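Cyclic dimeric GMP binding protein (Pseudomonas fluorescens, PDB 3PJV) is a c-di-GMP receptor (LapD) whose periplasmic domain, the part described here, probably controls periplasmic proteolysis by the protease LapG in inside-out signalling across the inner membrane. Local coordinates at residues 40-45 and 67-72; 79-84 and 119-124. One frame throughout, in Å; residues are numbered along the deposited sequence.

Overall arrangement
Contact 1 (40-45 with 67-72) and contact 2 (79-84 with 119-124) hold different elements, and contact 1 closes along the chain before contact 2 opens. Their centres lie 27 Å apart and their nearest atoms about 10 Å apart, so they do not touch. Contact 1 is a surface contact, setting helix 39-50 against strand 68-73 with a salt bridge beside two apolar pairs. Contact 2 is partly buried and fixes the approach to helix 83-89 against the C-terminal helix 117-128 by aromatic, proline and aliphatic packing, with no hydrogen bond across. It also buries more area, 320 against 184 Å², and lies within reach of the second subunit.

Contact 1: 40-45 and 67-72; sequences AMVELL and QTIVER
Glu43 of helix 39-50 reaches across to Val70 and Arg72 of strand 68-73, and its side chain can be followed outward atom by atom. The bond to CB does not aim at the strand, but the end of the side chain comes nearer: CG lies anti to the backbone N, and the chain stays extended beyond. CG passes 4.2 Å from Val70 CG2, an aliphatic touch, and also has Arg72 NH2 3.5 Å away. CD keeps the same nitrogen as its neighbour. At the tip, OE1 accepts from Arg72 NH2 at 2.9 Å, with an N-H...O angle of 156°, so the salt bridge is also a fairly straight hydrogen bond. The lone pair used is the anti one, pointing away from OE2, and OE1 sits in the guanidinium plane. Carboxylate and guanidinium stand nearly perpendicular, at 84°, and one oxygen meets one nitrogen; no paired, two-bond bridge forms. The guanidinium has further bonds: Arg72 NH1 donates to Glu71 O at 3.0 Å, the nitrogen lying above that carbonyl plane, and NH2 also has a weak hydrogen bond with Ser47 OG.

Beside the polar pair, Val42 points into the interface. Its CG1 meets Val70 CG1 at 4.2 Å and Ile69 CG2 at 4.3 Å, contacts just at packing distance.

Helix and strand run almost parallel: the axes of segments 40-45 and 70-72 lie 20° apart and approach to 9.1 Å. Ile69 and Val70 both face Val60, forming a classic beta bulge where the chain turns a corner at Ile69. Val42 touches the hairpin of strands 55-62 and 68-73 through Ile69 and Val70, and also touches Leu32 of helix 6-32, while Val70 and Arg72 extend the packing along helix 39-50 to Val46 and Phe50.

Contact 2: 79-84 and 119-124; sequences TNVPDW and ALAKLW
Pro82 lies over one face of the Trp124 indole: its CD stands 3.5 Å from the centroid of the six-membered ring and only 8° off the ring normal, a CH-pi contact. The two side chains cross at about a right angle. Trp84 approaches differently, presenting its face to the edge of Trp124 in an offset edge-to-face (T-shaped) pair, with six-membered centroids 5.7 Å apart and planes at 78°; its CH2 comes 3.8 Å from Trp124 CZ3. Pro82 CB also sits over a face of Trp84, toward the rim, so the proline touches both indoles. This aromatic-proline cluster, to which Phe85 adds a further edge-to-face pair with Trp124, joins the start of helix 83-89 to helix 117-128, the last helix of the chain, in this LapD/MoxY-type periplasmic domain. Trp124 CG lies anti to the backbone N (chi1 177°), beside the carbonyl carbon. At the five-membered end, Thr79 CG2 meets Trp124 CD1 at 3.5 Å. Val81 and Trp124 slide past one another, Val81 CG2 resting 3.8 Å from Trp124 CB. Thr79 CB packs 3.9 Å from Ala121 CB, while its OG1 bonds to Gln125 NE2. Val81 also touches Val78 of the second subunit.

Contact 1: 40-45 and 67-72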
loop_
_atom_site.group_PDB
_atom_site.type_symbol
_atom_site.label_atom_id
_atom_site.label_comp_id
_atom_site.label_asym_id
_atom_site.label_seq_id
_atom_site.Cartn_x
_atom_site.Cartn_y
_atom_site.Cartn_z
ATOM N N ALA A 40 -6.764 9.877 22.450
ATOM C CA ALA A 40 -6.916 10.597 21.193
ATOM C C ALA A 40 -5.783 10.269 20.223
ATOM O O ALA A 40 -6.024 9.987 19.048
ATOM C CB ALA A 40 -6.996 12.099 21.442
HETATM N N MSE A 41 -4.548 10.285 20.723
HETATM C CA MSE A 41 -3.389 10.005 19.881
HETATM C C MSE A 41 -3.432 8.565 19.388
HETATM O O MSE A 41 -3.029 8.271 18.264
HETATM C CB MSE A 41 -2.082 10.246 20.642
HETATM C CG MSE A 41 -0.848 10.133 19.763
HETATM SE SE MSE A 41 -0.835 11.629 18.474
HETATM C CE MSE A 41 -1.338 12.962 19.740
ATOM N N VAL A 42 -3.902 7.661 20.238
ATOM C CA VAL A 42 -3.980 6.259 19.838
ATOM C C VAL A 42 -4.924 6.141 18.648
ATOM O O VAL A 42 -4.596 5.525 17.630
ATOM C CB VAL A 42 -4.451 5.359 20.979
ATOM C CG1 VAL A 42 -4.805 3.976 20.442
ATOM C CG2 VAL A 42 -3.367 5.276 22.055
ATOM N N GLU A 43 -6.092 6.762 18.767
ATOM C CA GLU A 43 -7.046 6.736 17.668
ATOM C C GLU A 43 -6.473 7.396 16.412
ATOM O O GLU A 43 -6.656 6.894 15.302
ATOM C CB GLU A 43 -8.376 7.381 18.070
ATOM C CG GLU A 43 -9.448 7.226 17.002
ATOM C CD GLU A 43 -10.833 7.590 17.499
ATOM O OE1 GLU A 43 -11.797 7.480 16.709
ATOM O OE2 GLU A 43 -10.958 7.983 18.677
ATOM N N LEU A 44 -5.767 8.511 16.587
ATOM C CA LEU A 44 -5.165 9.209 15.451
ATOM C C LEU A 44 -4.160 8.340 14.713
ATOM O O LEU A 44 -4.152 8.276 13.484
ATOM C CB LEU A 44 -4.467 10.493 15.897
ATOM C CG LEU A 44 -5.278 11.775 15.801
ATOM C CD1 LEU A 44 -4.337 12.960 15.685
ATOM C CD2 LEU A 44 -6.195 11.709 14.603
ATOM N N LEU A 45 -3.296 7.683 15.479
ATOM C CA LEU A 45 -2.244 6.854 14.904
ATOM C C LEU A 45 -2.798 5.629 14.190
ATOM O O LEU A 45 -2.278 5.227 13.153
ATOM C CB LEU A 45 -1.255 6.428 15.990
ATOM C CG LEU A 45 -0.348 7.577 16.433
ATOM C CD1 LEU A 45 0.437 7.193 17.677
ATOM C CD2 LEU A 45 0.586 7.988 15.295
ATOM N N GLN A 67 -10.242 -5.802 26.541
ATOM C CA GLN A 67 -11.228 -5.121 25.715
ATOM C C GLN A 67 -10.575 -4.395 24.543
ATOM O O GLN A 67 -9.392 -4.079 24.570
ATOM C CB GLN A 67 -12.080 -4.164 26.554
ATOM C CG GLN A 67 -11.307 -3.052 27.240
ATOM C CD GLN A 67 -12.099 -2.406 28.363
ATOM O OE1 GLN A 67 -13.029 -3.007 28.909
ATOM N NE2 GLN A 67 -11.734 -1.179 28.715
ATOM N N THR A 68 -11.362 -4.148 23.507
ATOM C CA THR A 68 -10.887 -3.390 22.361
ATOM C C THR A 68 -10.739 -1.925 22.746
ATOM O O THR A 68 -11.659 -1.319 23.290
ATOM C CB THR A 68 -11.868 -3.509 21.200
ATOM O OG1 THR A 68 -11.969 -4.885 20.815
ATOM C CG2 THR A 68 -11.390 -2.683 20.018
ATOM N N ILE A 69 -9.570 -1.362 22.474
ATOM C CA ILE A 69 -9.315 0.042 22.756
ATOM C C ILE A 69 -9.792 0.858 21.566
ATOM O O ILE A 69 -10.485 1.871 21.708
ATOM C CB ILE A 69 -7.811 0.294 22.954
ATOM C CG1 ILE A 69 -7.307 -0.410 24.218
ATOM C CG2 ILE A 69 -7.521 1.793 22.985
ATOM C CD1 ILE A 69 -5.805 -0.389 24.351
ATOM N N VAL A 70 -9.421 0.398 20.380
ATOM C CA VAL A 70 -9.854 1.031 19.144
ATOM C C VAL A 70 -9.869 -0.018 18.050
ATOM O O VAL A 70 -9.076 -0.949 18.057
ATOM C CB VAL A 70 -8.940 2.212 18.752
ATOM C CG1 VAL A 70 -7.586 1.711 18.330
ATOM C CG2 VAL A 70 -9.580 3.037 17.635
ATOM N N GLU A 71 -10.800 0.112 17.123
ATOM C CA GLU A 71 -10.794 -0.778 15.968
ATOM C C GLU A 71 -11.390 -0.142 14.723
ATOM O O GLU A 71 -12.132 0.835 14.787
ATOM C CB GLU A 71 -11.509 -2.089 16.275
ATOM C CG GLU A 71 -12.992 -1.958 16.416
ATOM C CD GLU A 71 -13.655 -3.292 16.688
ATOM O OE1 GLU A 71 -13.281 -4.287 16.029
ATOM O OE2 GLU A 71 -14.542 -3.343 17.567
ATOM N N ARG A 72 -11.035 -0.725 13.590
ATOM C CA ARG A 72 -11.455 -0.227 12.303
ATOM C C ARG A 72 -11.636 -1.431 11.398
ATOM O O ARG A 72 -10.837 -2.356 11.417
ATOM C CB ARG A 72 -10.369 0.684 11.723
ATOM C CG ARG A 72 -10.200 2.031 12.440
ATOM C CD ARG A 72 -11.378 2.930 12.175
ATOM N NE ARG A 72 -11.208 4.295 12.669
ATOM C CZ ARG A 72 -11.426 4.668 13.928
ATOM N NH1 ARG A 72 -11.800 3.768 14.834
ATOM N NH2 ARG A 72 -11.261 5.935 14.290
#

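Contact 2: 79-84 and 119-124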
loop_
_atom_site.group_PDB
_atom_site.type_symbol
_atom_site.label_atom_id
_atom_site.label_comp_id
_atom_site.label_asym_id
_atom_site.label_seq_id
_atom_site.Cartn_x
_atom_site.Cartn_y
_atom_site.Cartn_z
ATOM N N THR A 79 -13.735 -5.606 -4.251
ATOM C CA THR A 79 -14.717 -4.719 -4.843
ATOM C C THR A 79 -14.417 -4.576 -6.334
ATOM O O THR A 79 -13.351 -4.093 -6.717
ATOM C CB THR A 79 -14.700 -3.337 -4.163
ATOM O OG1 THR A 79 -14.985 -3.493 -2.766
ATOM C CG2 THR A 79 -15.735 -2.412 -4.782
ATOM N N ASN A 80 -15.351 -5.023 -7.169
ATOM C CA ASN A 80 -15.245 -4.835 -8.615
ATOM C C ASN A 80 -15.872 -3.499 -9.023
ATOM O O ASN A 80 -17.079 -3.407 -9.258
ATOM C CB ASN A 80 -15.906 -5.987 -9.376
ATOM C CG ASN A 80 -15.209 -7.324 -9.154
ATOM O OD1 ASN A 80 -14.064 -7.524 -9.571
ATOM N ND2 ASN A 80 -15.908 -8.253 -8.510
ATOM N N VAL A 81 -15.051 -2.460 -9.102
ATOM C CA VAL A 81 -15.540 -1.127 -9.430
ATOM C C VAL A 81 -15.691 -0.985 -10.943
ATOM O O VAL A 81 -14.738 -1.247 -11.673
ATOM C CB VAL A 81 -14.533 -0.074 -8.920
ATOM C CG1 VAL A 81 -14.990 1.327 -9.268
ATOM C CG2 VAL A 81 -14.313 -0.236 -7.414
ATOM N N PRO A 82 -16.887 -0.562 -11.434
ATOM C CA PRO A 82 -17.047 -0.461 -12.888
ATOM C C PRO A 82 -16.105 0.561 -13.494
ATOM O O PRO A 82 -15.826 1.593 -12.877
ATOM C CB PRO A 82 -18.505 0.012 -13.064
ATOM C CG PRO A 82 -19.188 -0.373 -11.785
ATOM C CD PRO A 82 -18.133 -0.239 -10.718
ATOM N N ASP A 83 -15.640 0.276 -14.707
ATOM C CA ASP A 83 -14.720 1.151 -15.419
ATOM C C ASP A 83 -15.292 2.550 -15.548
ATOM O O ASP A 83 -14.578 3.541 -15.396
ATOM C CB ASP A 83 -14.451 0.598 -16.820
ATOM C CG ASP A 83 -14.052 -0.866 -16.803
ATOM O OD1 ASP A 83 -14.921 -1.723 -16.516
ATOM O OD2 ASP A 83 -12.869 -1.162 -17.082
ATOM N N TRP A 84 -16.589 2.625 -15.825
ATOM C CA TRP A 84 -17.233 3.913 -16.054
ATOM C C TRP A 84 -17.247 4.801 -14.808
ATOM O O TRP A 84 -17.344 6.020 -14.917
ATOM C CB TRP A 84 -18.645 3.737 -16.621
ATOM C CG TRP A 84 -19.565 2.895 -15.797
ATOM C CD1 TRP A 84 -19.916 1.592 -16.028
ATOM C CD2 TRP A 84 -20.274 3.294 -14.614
ATOM N NE1 TRP A 84 -20.793 1.162 -15.067
ATOM C CE2 TRP A 84 -21.029 2.185 -14.185
ATOM C CE3 TRP A 84 -20.343 4.482 -13.877
ATOM C CZ2 TRP A 84 -21.840 2.225 -13.050
ATOM C CZ3 TRP A 84 -21.142 4.517 -12.750
ATOM C CH2 TRP A 84 -21.880 3.396 -12.346
ATOM N N ALA A 119 -8.416 3.271 -3.074
ATOM C CA ALA A 119 -9.151 4.530 -3.037
ATOM C C ALA A 119 -10.456 4.431 -3.849
ATOM O O ALA A 119 -11.536 4.810 -3.382
ATOM C CB ALA A 119 -8.272 5.653 -3.565
ATOM N N LEU A 120 -10.353 3.907 -5.063
ATOM C CA LEU A 120 -11.539 3.762 -5.914
ATOM C C LEU A 120 -12.563 2.821 -5.289
ATOM O O LEU A 120 -13.773 3.073 -5.359
ATOM C CB LEU A 120 -11.143 3.285 -7.306
ATOM C CG LEU A 120 -10.429 4.354 -8.135
ATOM C CD1 LEU A 120 -9.685 3.731 -9.302
ATOM C CD2 LEU A 120 -11.444 5.404 -8.598
ATOM N N ALA A 121 -12.086 1.735 -4.686
ATOM C CA ALA A 121 -12.988 0.790 -4.027
ATOM C C ALA A 121 -13.772 1.478 -2.923
ATOM O O ALA A 121 -14.974 1.285 -2.801
ATOM C CB ALA A 121 -12.241 -0.415 -3.477
ATOM N N LYS A 122 -13.090 2.285 -2.116
ATOM C CA LYS A 122 -13.757 2.998 -1.027
ATOM C C LYS A 122 -14.771 4.027 -1.537
ATOM O O LYS A 122 -15.864 4.186 -0.972
ATOM C CB LYS A 122 -12.716 3.657 -0.120
ATOM C CG LYS A 122 -11.937 2.648 0.703
ATOM C CD LYS A 122 -10.680 3.270 1.289
ATOM C CE LYS A 122 -10.994 4.516 2.106
ATOM N NZ LYS A 122 -9.734 5.071 2.688
ATOM N N LEU A 123 -14.413 4.726 -2.613
ATOM C CA LEU A 123 -15.303 5.723 -3.195
ATOM C C LEU A 123 -16.565 5.061 -3.737
ATOM O O LEU A 123 -17.670 5.573 -3.561
ATOM C CB LEU A 123 -14.590 6.500 -4.308
ATOM C CG LEU A 123 -13.605 7.556 -3.813
ATOM C CD1 LEU A 123 -12.722 8.020 -4.951
ATOM C CD2 LEU A 123 -14.352 8.722 -3.181
ATOM N N TRP A 124 -16.388 3.910 -4.377
ATOM C CA TRP A 124 -17.506 3.130 -4.890
ATOM C C TRP A 124 -18.425 2.641 -3.764
ATOM O O TRP A 124 -19.647 2.787 -3.859
ATOM C CB TRP A 124 -16.988 1.958 -5.731
ATOM C CG TRP A 124 -18.049 1.041 -6.252
ATOM C CD1 TRP A 124 -18.297 -0.237 -5.850
ATOM C CD2 TRP A 124 -19.006 1.330 -7.284
ATOM N NE1 TRP A 124 -19.350 -0.766 -6.566
ATOM C CE2 TRP A 124 -19.799 0.177 -7.458
ATOM C CE3 TRP A 124 -19.264 2.451 -8.082
ATOM C CZ2 TRP A 124 -20.836 0.113 -8.387
ATOM C CZ3 TRP A 124 -20.293 2.386 -9.004
ATOM C CH2 TRP A 124 -21.065 1.226 -9.147
#